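Long-range contacts in malate Synthase (Haloferax volcanii, PDB 3OYZ), which catalyses the magnesium-dependent Claisen condensation of acetyl-CoA with glyoxylate, followed by hydrolysis to malate and CoA, in the glyoxylate cycle: residues A[17-21]-A[61-66]; A[39-44]-A[264-268]; A[158-163]-A[192-196]. All blocks are in the same frame, centred on the assembly; numbering follows the deposited sequence.

All three contacts are largely buried and sit around one TIM barrel, yet their chemistry differs with their place. Contact 1 joins the chain leaving barrel strand 13-18 to helix 59-73 through small residues and a single asparagine bond, beside the adenine end of acetyl-CoA. Contact 2 ties the loop before strand 45-49 to helix 261-269, next to the seam between strands 13-18 and 255-258. Contact 3, with its carboxylates, holds the magnesium and 2-oxo acid end of the site. Contacts 2 and 3 each touch a neighbouring subunit; contact 1 does not. Contact 3 lies across the chain's centre from the others, about 26 Å from contact 1 and about 28 Å from contact 2, centre to centre.

Contact 1 (A[17-21]-A[61-66]); sequences SPTAV and EGAENI. With ACO (acetyl coenzyme *a), chain B.
Thr-19 lies against the backbone of Gly-62, and Ala-20 beside it presses its methyl on the same turn of helix 59-73. The hydroxyl of Thr-19 sits between its own backbone N and carbonyl carbon (chi1 57°), which brings OG1 to 3.2 Å from Gly-62 CA while its hydrogen bond goes to Asn-50. OG1 thus lies directly over the Gly-62 CA, where the helix has no side chain. The Thr-19 methyl is anti to the carbonyl carbon, and there CG2 meets Ile-66 CD1 at 3.7 Å, the two side chains crossing obliquely. Ala-20 CB packs 3.4 Å from Gly-62 N and also lies 3.5 Å from Asn-65 ND2. These residues belong to a TIM barrel: residues 17-21 carry the chain from strand 13-18 into the loop that meets helix 59-73, which comes after the neighbouring strand 45-49. The one hydrogen bond across the contact runs from Asn-65 ND2 to Thr-19 O at 3.0 Å, with an N-H...O angle of 154°. The oxygen is met on a lone pair in its carbonyl plane, and it also lies almost exactly in the amide plane of Asn-65. Ser-27 takes part from outside, hydrogen-bonded to both Asn-65 ND2 and Glu-61 OE2. Toward the substrate, Ser-17 OG donates to N1A of the acetyl-CoA adenine at 2.8 Å, and Pro-18 borders the same ligand through its ring.

Contact 2 (A[39-44]-A[264-268]); sequences GMQAPD and VVEAN
Asn-268 reaches from helix 261-269 into the bend of residues 39-44, and its amide nitrogen bonds two main-chain carbonyls there. ND2 lies 2.9 Å from Met-40 O along a nearly straight bond (168°) and 3.0 Å from Ala-42 O along a more bent one (144°). Both oxygens stay close to the amide plane of Asn-268, whereas the donor stands about 50° above each carbonyl plane, so neither bond follows a lone pair. The amide oxygen OD1 is bonded to Thr-13, whose hydroxyl also bonds Asp-44 N; with both ends of the amide engaged, its rotation is fixed. Met-40 O has a further, weaker neighbour in Val-265 CA at 3.6 Å, a CA-H...O contact. Around this polar centre the packing is mostly van der Waals. Val-264 CG1, anti to its backbone N, comes to 3.3 Å from Gln-41 O and forms an apolar pair with Pro-43 CB at 4.1 Å. Val-265 CG2 runs alongside the aliphatic part of Gln-41, touching CG at 3.9 Å. Met-40, bent at its second torsion, crosses Asn-268 with SD at 3.9 Å from CB. Pro-43 and Val-264 both continue onto Phe-15 of strand 13-18, so the contact joins helix 261-269, after the last strand of the TIM barrel, to the loop before its second, next to the seam of strands 13-18 and 255-258. Arg-409 of a neighbouring subunit bonds Ala-42 O and forms a salt bridge with Asp-44, which also forms salt bridges with Arg-8 and Arg-12. The chemistry implies that the Asn-268 amide grips two loop carbonyls, one of them shared with Arg-409 of the neighbouring subunit, so that loop and subunit interface are held by overlapping bonds.

Contact 3 (A[158-163]-A[192-196]); sequences ESGEAE and DYTKD. With MG (magnesium ion), chain D; PYR (pyruvic acid), chain C.
The magnesium site of malate synthase is built where Glu-158 and Asp-192 meet, with pyruvate bound in the glyoxylate place. Glu-158 OE2 binds the magnesium at 2.1 Å and Asp-192 OD2 at 1.9 Å, the two side chains lying side by side with carboxylate planes 78° apart. Pyruvate chelates the metal through O and O3, and two waters complete six donor atoms. The second oxygen of Glu-158, OE1, accepts from Glu-123 N, which helps set the carboxylate's rotation. Asp-192 N, in the first turn of helix 190-197, donates to pyruvate O at 2.9 Å. Behind the metal, Tyr-193 extends away from its backbone N (chi1 -178°) and passes edge-on along the chain, its ring in plane with Glu-158 C and Ser-159 N. Its hydroxyl donates to Glu-163 OE1 at 2.7 Å, on the syn side but tilted out of the carboxylate plane, with ring and carboxylate planes 53° apart. Glu-163 OE2 takes a bond from Asn-215 and, from a neighbouring subunit, a salt bridge with Arg-218 and a hydrogen bond with His-214. Asp-196 OD2 takes the N-H of Gly-160 at 2.9 Å on its anti side, again tilted from the carboxylate plane, in the first turn of helix 160-165, whose N-cap is Ser-159. The N-terminal end of that helix, facing Asp-196 OD2, would be expected to favour its negative charge. A glutamate and an aspartate from just beyond successive parallel strands, sharing a magnesium chelated by a 2-oxo acid, are typical of the TIM-barrel HpcH/HpaI aldolase family.

Contact 1 (A[17-21]-A[61-66])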
loop_
_atom_site.group_PDB
_atom_site.type_symbol
_atom_site.label_atom_id
_atom_site.label_comp_id
_atom_site.label_asym_id
_atom_site.label_seq_id
_atom_site.Cartn_x
_atom_site.Cartn_y
_atom_site.Cartn_z
ATOM N N SER A 17 -17.707 22.194 11.601
ATOM C CA SER A 17 -19.034 22.656 12.060
ATOM C C SER A 17 -19.881 23.195 10.907
ATOM O O SER A 17 -19.420 23.983 10.098
ATOM C CB SER A 17 -18.848 23.779 13.077
ATOM O OG SER A 17 -18.157 23.267 14.215
ATOM N N PRO A 18 -21.155 22.807 10.806
ATOM C CA PRO A 18 -21.958 23.386 9.717
ATOM C C PRO A 18 -22.029 24.914 9.846
ATOM O O PRO A 18 -22.029 25.437 10.957
ATOM C CB PRO A 18 -23.331 22.747 9.897
ATOM C CG PRO A 18 -23.057 21.516 10.675
ATOM C CD PRO A 18 -21.898 21.811 11.594
ATOM N N THR A 19 -22.014 25.666 8.751
ATOM C CA THR A 19 -21.889 27.112 8.882
ATOM C C THR A 19 -23.282 27.788 8.905
ATOM O O THR A 19 -23.395 28.947 9.299
ATOM C CB THR A 19 -21.137 27.661 7.676
ATOM O OG1 THR A 19 -21.922 27.227 6.565
ATOM C CG2 THR A 19 -19.765 26.985 7.583
ATOM N N ALA A 20 -24.308 27.074 8.473
ATOM C CA ALA A 20 -25.663 27.607 8.347
ATOM C C ALA A 20 -26.700 26.483 8.334
ATOM O O ALA A 20 -26.797 25.738 7.360
ATOM C CB ALA A 20 -25.811 28.488 7.109
ATOM N N VAL A 21 -27.501 26.350 9.396
ATOM C CA VAL A 21 -28.492 25.272 9.466
ATOM C C VAL A 21 -29.904 25.857 9.362
ATOM O O VAL A 21 -30.164 26.937 9.884
ATOM C CB VAL A 21 -28.312 24.459 10.765
ATOM C CG1 VAL A 21 -29.280 23.279 10.846
ATOM C CG2 VAL A 21 -26.883 23.949 10.849
ATOM N N GLU A 61 -25.566 31.846 2.793
ATOM C CA GLU A 61 -25.784 32.355 4.156
ATOM C C GLU A 61 -24.682 31.838 5.076
ATOM O O GLU A 61 -24.096 32.593 5.868
ATOM C CB GLU A 61 -27.169 31.950 4.666
ATOM C CG GLU A 61 -27.441 32.461 6.104
ATOM C CD GLU A 61 -28.844 32.107 6.623
ATOM O OE1 GLU A 61 -29.690 31.514 5.919
ATOM O OE2 GLU A 61 -29.103 32.395 7.809
ATOM N N GLY A 62 -24.280 30.580 4.840
ATOM C CA GLY A 62 -23.099 30.041 5.531
ATOM C C GLY A 62 -21.857 30.881 5.386
ATOM O O GLY A 62 -21.134 31.078 6.319
ATOM N N ALA A 63 -21.551 31.456 4.229
ATOM C CA ALA A 63 -20.305 32.206 4.168
ATOM C C ALA A 63 -20.377 33.554 4.882
ATOM O O ALA A 63 -19.358 34.088 5.355
ATOM C CB ALA A 63 -19.934 32.440 2.696
ATOM N N GLU A 64 -21.576 34.149 4.859
ATOM C CA GLU A 64 -21.834 35.328 5.751
ATOM C C GLU A 64 -21.694 34.972 7.221
ATOM O O GLU A 64 -20.959 35.656 7.944
ATOM C CB GLU A 64 -23.176 36.025 5.443
ATOM C CG GLU A 64 -23.005 36.831 4.160
ATOM C CD GLU A 64 -24.328 37.034 3.423
ATOM O OE1 GLU A 64 -25.376 36.509 3.889
ATOM O OE2 GLU A 64 -24.319 37.700 2.356
ATOM N N ASN A 65 -22.239 33.814 7.594
ATOM C CA ASN A 65 -22.137 33.377 8.990
ATOM C C ASN A 65 -20.703 33.220 9.388
ATOM O O ASN A 65 -20.314 33.619 10.500
ATOM C CB ASN A 65 -22.904 32.072 9.245
ATOM C CG ASN A 65 -24.380 32.306 9.261
ATOM O OD1 ASN A 65 -24.748 33.465 9.198
ATOM N ND2 ASN A 65 -25.217 31.279 9.179
ATOM N N ILE A 66 -19.905 32.638 8.474
ATOM C CA ILE A 66 -18.478 32.548 8.737
ATOM C C ILE A 66 -17.843 33.886 9.007
ATOM O O ILE A 66 -17.040 34.057 9.926
ATOM C CB ILE A 66 -17.690 31.867 7.496
ATOM C CG1 ILE A 66 -17.982 30.377 7.487
ATOM C CG2 ILE A 66 -16.202 32.112 7.673
ATOM C CD1 ILE A 66 -17.628 29.608 6.093
HETATM N N1A ACO B . -20.135 21.789 15.577
HETATM C C2A ACO B . -20.671 22.566 16.538
HETATM N N3A ACO B . -21.513 22.053 17.452
HETATM C C4A ACO B . -21.893 20.749 17.460
HETATM C C5A ACO B . -21.316 19.872 16.418
HETATM C C6A ACO B . -20.418 20.476 15.416
HETATM N N6A ACO B . -19.951 19.645 14.447
HETATM N N7A ACO B . -21.816 18.643 16.601
HETATM C C8A ACO B . -22.661 18.717 17.657
HETATM N N9A ACO B . -22.668 19.944 18.195
HETATM C C1B ACO B . -23.485 20.321 19.394
HETATM C C2B ACO B . -24.824 19.603 19.288
HETATM O O2B ACO B . -25.707 20.393 18.493
HETATM C C3B ACO B . -25.247 19.456 20.736
HETATM O O3B ACO B . -25.723 20.767 21.056
HETATM P P3B ACO B . -26.789 21.150 22.252
HETATM O O7A ACO B . -25.806 21.705 23.270
HETATM O O8A ACO B . -27.418 19.798 22.521
HETATM O O9A ACO B . -27.773 22.138 21.666
HETATM C C4B ACO B . -23.920 19.202 21.431
HETATM O O4B ACO B . -22.923 19.860 20.636
HETATM C C5B ACO B . -23.577 17.718 21.468
HETATM O O5B ACO B . -24.002 17.162 20.223
HETATM P P1A ACO B . -24.088 15.579 19.975
HETATM O O1A ACO B . -25.152 14.878 20.757
HETATM O O2A ACO B . -22.697 15.091 20.260
HETATM O O3A ACO B . -24.403 15.281 18.434
HETATM P P2A ACO B . -25.858 15.498 17.799
HETATM O O4A ACO B . -26.185 16.821 18.413
HETATM O O5A ACO B . -26.564 14.159 17.825
HETATM O O6A ACO B . -25.640 15.721 16.202
HETATM C CBP ACO B . -24.478 15.568 14.039
HETATM C CCP ACO B . -24.874 14.863 15.342
HETATM C CDP ACO B . -25.716 16.023 13.268
HETATM C CEP ACO B . -23.760 14.535 13.180
HETATM C CAP ACO B . -23.621 16.817 14.279
HETATM O OAP ACO B . -22.629 16.395 15.205
HETATM C C9P ACO B . -22.923 17.343 13.041
HETATM O O9P ACO B . -23.576 17.910 12.159
HETATM N N8P ACO B . -21.599 17.127 12.965
HETATM C C7P ACO B . -20.862 17.620 11.808
HETATM C C6P ACO B . -21.113 16.809 10.528
HETATM C C5P ACO B . -20.069 17.295 9.539
HETATM O O5P ACO B . -19.259 18.156 9.880
HETATM N N4P ACO B . -20.074 16.688 8.353
HETATM C C3P ACO B . -19.135 16.967 7.281
HETATM C C2P ACO B . -17.719 16.500 7.627
HETATM S S1P ACO B . -17.780 14.841 7.017
HETATM C C ACO B . -17.573 14.842 5.346
HETATM O O ACO B . -17.700 15.834 4.654
HETATM C CH3 ACO B . -17.270 13.521 4.708
#

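Contact 2 (A[39-44]-A[264-268])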
loop_
_atom_site.group_PDB
_atom_site.type_symbol
_atom_site.label_atom_id
_atom_site.label_comp_id
_atom_site.label_asym_id
_atom_site.label_seq_id
_atom_site.Cartn_x
_atom_site.Cartn_y
_atom_site.Cartn_z
ATOM N N GLY A 39 -9.807 24.548 26.198
ATOM C CA GLY A 39 -9.095 23.397 26.753
ATOM C C GLY A 39 -9.216 22.134 25.884
ATOM O O GLY A 39 -9.099 22.168 24.656
ATOM N N MET A 40 -9.473 21.005 26.530
ATOM C CA MET A 40 -9.411 19.721 25.880
ATOM C C MET A 40 -10.618 19.595 24.997
ATOM O O MET A 40 -10.648 18.732 24.112
ATOM C CB MET A 40 -9.346 18.591 26.903
ATOM C CG MET A 40 -7.939 18.419 27.392
ATOM S SD MET A 40 -6.737 17.734 26.218
ATOM C CE MET A 40 -5.358 17.486 27.344
ATOM N N GLN A 41 -11.564 20.506 25.202
ATOM C CA GLN A 41 -12.778 20.486 24.420
ATOM C C GLN A 41 -12.559 21.200 23.083
ATOM O O GLN A 41 -13.439 21.133 22.232
ATOM C CB GLN A 41 -13.920 21.222 25.147
ATOM C CG GLN A 41 -14.791 20.331 26.056
ATOM C CD GLN A 41 -15.630 21.203 26.974
ATOM O OE1 GLN A 41 -15.177 21.471 28.068
ATOM N NE2 GLN A 41 -16.746 21.761 26.513
ATOM N N ALA A 42 -11.468 21.969 22.954
ATOM C CA ALA A 42 -11.297 22.804 21.749
ATOM C C ALA A 42 -10.307 22.126 20.786
ATOM O O ALA A 42 -9.309 21.587 21.230
ATOM C CB ALA A 42 -10.793 24.164 22.102
ATOM N N PRO A 43 -10.582 22.196 19.480
ATOM C CA PRO A 43 -9.724 21.430 18.533
ATOM C C PRO A 43 -8.437 22.154 18.195
ATOM O O PRO A 43 -8.409 23.382 18.224
ATOM C CB PRO A 43 -10.678 21.172 17.360
ATOM C CG PRO A 43 -11.543 22.421 17.313
ATOM C CD PRO A 43 -11.799 22.719 18.838
ATOM N N ASP A 44 -7.344 21.452 17.860
ATOM C CA ASP A 44 -6.175 22.147 17.298
ATOM C C ASP A 44 -6.536 22.920 16.022
ATOM O O ASP A 44 -6.028 24.004 15.752
ATOM C CB ASP A 44 -5.089 21.110 16.997
ATOM C CG ASP A 44 -4.463 20.578 18.240
ATOM O OD1 ASP A 44 -4.404 21.351 19.235
ATOM O OD2 ASP A 44 -4.031 19.402 18.232
ATOM N N VAL A 264 -13.897 15.525 19.672
ATOM C CA VAL A 264 -12.792 16.429 19.937
ATOM C C VAL A 264 -12.002 16.042 21.199
ATOM O O VAL A 264 -10.752 15.928 21.243
ATOM C CB VAL A 264 -13.266 17.896 19.993
ATOM C CG1 VAL A 264 -12.085 18.758 20.356
ATOM C CG2 VAL A 264 -13.702 18.340 18.625
ATOM N N VAL A 265 -12.759 15.804 22.276
ATOM C CA VAL A 265 -12.096 15.509 23.548
ATOM C C VAL A 265 -11.346 14.204 23.392
ATOM O O VAL A 265 -10.202 14.111 23.788
ATOM C CB VAL A 265 -13.090 15.362 24.753
ATOM C CG1 VAL A 265 -12.301 14.892 26.016
ATOM C CG2 VAL A 265 -13.814 16.699 25.016
ATOM N N GLU A 266 -11.990 13.147 22.912
ATOM C CA GLU A 266 -11.278 11.858 22.758
ATOM C C GLU A 266 -10.005 11.962 21.892
ATOM O O GLU A 266 -8.907 11.518 22.245
ATOM C CB GLU A 266 -12.223 10.843 22.112
ATOM C CG GLU A 266 -13.291 10.345 23.081
ATOM C CD GLU A 266 -12.750 9.334 24.111
ATOM O OE1 GLU A 266 -11.780 8.599 23.825
ATOM O OE2 GLU A 266 -13.268 9.274 25.242
ATOM N N ALA A 267 -10.136 12.666 20.771
ATOM C CA ALA A 267 -9.026 12.719 19.827
ATOM C C ALA A 267 -7.942 13.638 20.368
ATOM O O ALA A 267 -6.780 13.469 20.032
ATOM C CB ALA A 267 -9.534 13.205 18.430
ATOM N N ASN A 268 -8.255 14.601 21.228
ATOM C CA ASN A 268 -7.197 15.419 21.883
ATOM C C ASN A 268 -6.349 14.668 22.896
ATOM O O ASN A 268 -5.158 14.973 23.119
ATOM C CB ASN A 268 -7.769 16.677 22.556
ATOM C CG ASN A 268 -7.833 17.871 21.640
ATOM O OD1 ASN A 268 -7.035 17.993 20.695
ATOM N ND2 ASN A 268 -8.821 18.745 21.875
#

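Contact 3 (A[158-163]-A[192-196])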
loop_
_atom_site.group_PDB
_atom_site.type_symbol
_atom_site.label_atom_id
_atom_site.label_comp_id
_atom_site.label_asym_id
_atom_site.label_seq_id
_atom_site.Cartn_x
_atom_site.Cartn_y
_atom_site.Cartn_z
ATOM N N GLU A 158 -9.484 12.828 -1.535
ATOM C CA GLU A 158 -10.682 12.009 -1.562
ATOM C C GLU A 158 -10.980 11.572 -2.972
ATOM O O GLU A 158 -12.148 11.358 -3.349
ATOM C CB GLU A 158 -11.898 12.756 -0.960
ATOM C CG GLU A 158 -12.250 14.059 -1.607
ATOM C CD GLU A 158 -13.194 14.844 -0.629
ATOM O OE1 GLU A 158 -13.209 16.067 -0.689
ATOM O OE2 GLU A 158 -13.784 14.248 0.279
ATOM N N SER A 159 -9.893 11.411 -3.745
ATOM C CA SER A 159 -9.969 10.739 -5.033
ATOM C C SER A 159 -8.651 9.977 -5.291
ATOM O O SER A 159 -7.592 10.353 -4.750
ATOM C CB SER A 159 -10.125 11.780 -6.129
ATOM O OG SER A 159 -9.041 12.659 -6.417
ATOM N N GLY A 160 -8.752 8.979 -6.155
ATOM C CA GLY A 160 -7.603 8.272 -6.687
ATOM C C GLY A 160 -6.583 9.238 -7.283
ATOM O O GLY A 160 -5.383 9.094 -7.027
ATOM N N GLU A 161 -7.008 10.263 -8.019
ATOM C CA GLU A 161 -6.077 11.174 -8.695
ATOM C C GLU A 161 -5.324 11.957 -7.610
ATOM O O GLU A 161 -4.158 12.280 -7.822
ATOM C CB GLU A 161 -6.774 12.228 -9.614
ATOM C CG GLU A 161 -7.443 11.783 -10.865
ATOM C CD GLU A 161 -8.008 12.990 -11.686
ATOM O OE1 GLU A 161 -9.226 13.223 -11.507
ATOM O OE2 GLU A 161 -7.268 13.713 -12.426
ATOM N N ALA A 162 -5.977 12.377 -6.502
ATOM C CA ALA A 162 -5.286 13.258 -5.593
ATOM C C ALA A 162 -4.312 12.368 -4.833
ATOM O O ALA A 162 -3.319 12.891 -4.333
ATOM C CB ALA A 162 -6.303 13.811 -4.549
ATOM N N GLU A 163 -4.694 11.131 -4.553
ATOM C CA GLU A 163 -3.777 10.215 -3.848
ATOM C C GLU A 163 -2.480 10.058 -4.620
ATOM O O GLU A 163 -1.377 10.145 -4.049
ATOM C CB GLU A 163 -4.391 8.814 -3.652
ATOM C CG GLU A 163 -3.468 7.791 -2.960
ATOM C CD GLU A 163 -4.176 6.439 -2.873
ATOM O OE1 GLU A 163 -5.330 6.398 -3.331
ATOM O OE2 GLU A 163 -3.657 5.395 -2.409
ATOM N N ASP A 192 -16.088 10.418 0.445
ATOM C CA ASP A 192 -16.033 10.665 -0.991
ATOM C C ASP A 192 -14.969 9.790 -1.687
ATOM O O ASP A 192 -15.142 9.412 -2.855
ATOM C CB ASP A 192 -15.704 12.127 -1.216
ATOM C CG ASP A 192 -16.959 13.027 -1.140
ATOM O OD1 ASP A 192 -17.937 12.588 -1.769
ATOM O OD2 ASP A 192 -16.935 14.056 -0.413
ATOM N N TYR A 193 -13.949 9.358 -0.950
ATOM C CA TYR A 193 -12.956 8.490 -1.572
ATOM C C TYR A 193 -13.556 7.136 -1.868
ATOM O O TYR A 193 -13.365 6.580 -2.946
ATOM C CB TYR A 193 -11.791 8.345 -0.592
ATOM C CG TYR A 193 -10.639 7.491 -1.112
ATOM C CD1 TYR A 193 -9.695 8.044 -1.974
ATOM C CD2 TYR A 193 -10.484 6.166 -0.694
ATOM C CE1 TYR A 193 -8.588 7.245 -2.438
ATOM C CE2 TYR A 193 -9.414 5.398 -1.127
ATOM C CZ TYR A 193 -8.445 5.954 -1.948
ATOM O OH TYR A 193 -7.439 5.077 -2.340
ATOM N N THR A 194 -14.337 6.593 -0.934
ATOM C CA THR A 194 -15.088 5.342 -1.155
ATOM C C THR A 194 -15.920 5.377 -2.395
ATOM O O THR A 194 -15.925 4.398 -3.167
ATOM C CB THR A 194 -16.033 5.055 0.030
ATOM O OG1 THR A 194 -15.176 4.804 1.131
ATOM C CG2 THR A 194 -16.933 3.760 -0.171
ATOM N N LYS A 195 -16.598 6.516 -2.576
ATOM C CA LYS A 195 -17.377 6.838 -3.768
ATOM C C LYS A 195 -16.518 6.777 -5.044
ATOM O O LYS A 195 -16.795 6.104 -6.031
ATOM C CB LYS A 195 -17.981 8.243 -3.573
ATOM C CG LYS A 195 -18.539 8.943 -4.834
ATOM C CD LYS A 195 -19.105 10.351 -4.602
ATOM C CE LYS A 195 -18.126 11.502 -4.396
ATOM N NZ LYS A 195 -16.885 11.329 -5.198
ATOM N N ASP A 196 -15.430 7.540 -5.006
ATOM C CA ASP A 196 -14.560 7.668 -6.180
ATOM C C ASP A 196 -13.942 6.332 -6.534
ATOM O O ASP A 196 -13.783 6.026 -7.705
ATOM C CB ASP A 196 -13.514 8.791 -5.913
ATOM C CG ASP A 196 -12.604 9.043 -7.167
ATOM O OD1 ASP A 196 -13.116 9.646 -8.123
ATOM O OD2 ASP A 196 -11.421 8.616 -7.252
HETATM MG MG MG D . -15.775 14.646 0.959
HETATM C C PYR C . -15.262 12.904 3.027
HETATM O O PYR C . -15.612 12.931 1.798
HETATM O OXT PYR C . -14.918 11.825 3.634
HETATM C CA PYR C . -15.126 14.137 3.665
HETATM O O3 PYR C . -15.348 15.241 3.009
HETATM C CB PYR C . -14.646 14.201 5.067
HETATM O O HOH W 1 -14.226 12.227 -4.872
HETATM O O HOH W 2 -15.557 16.578 0.507
HETATM O O HOH W 3 -9.638 9.649 -9.185
HETATM O O HOH W 4 -17.772 15.486 1.915
#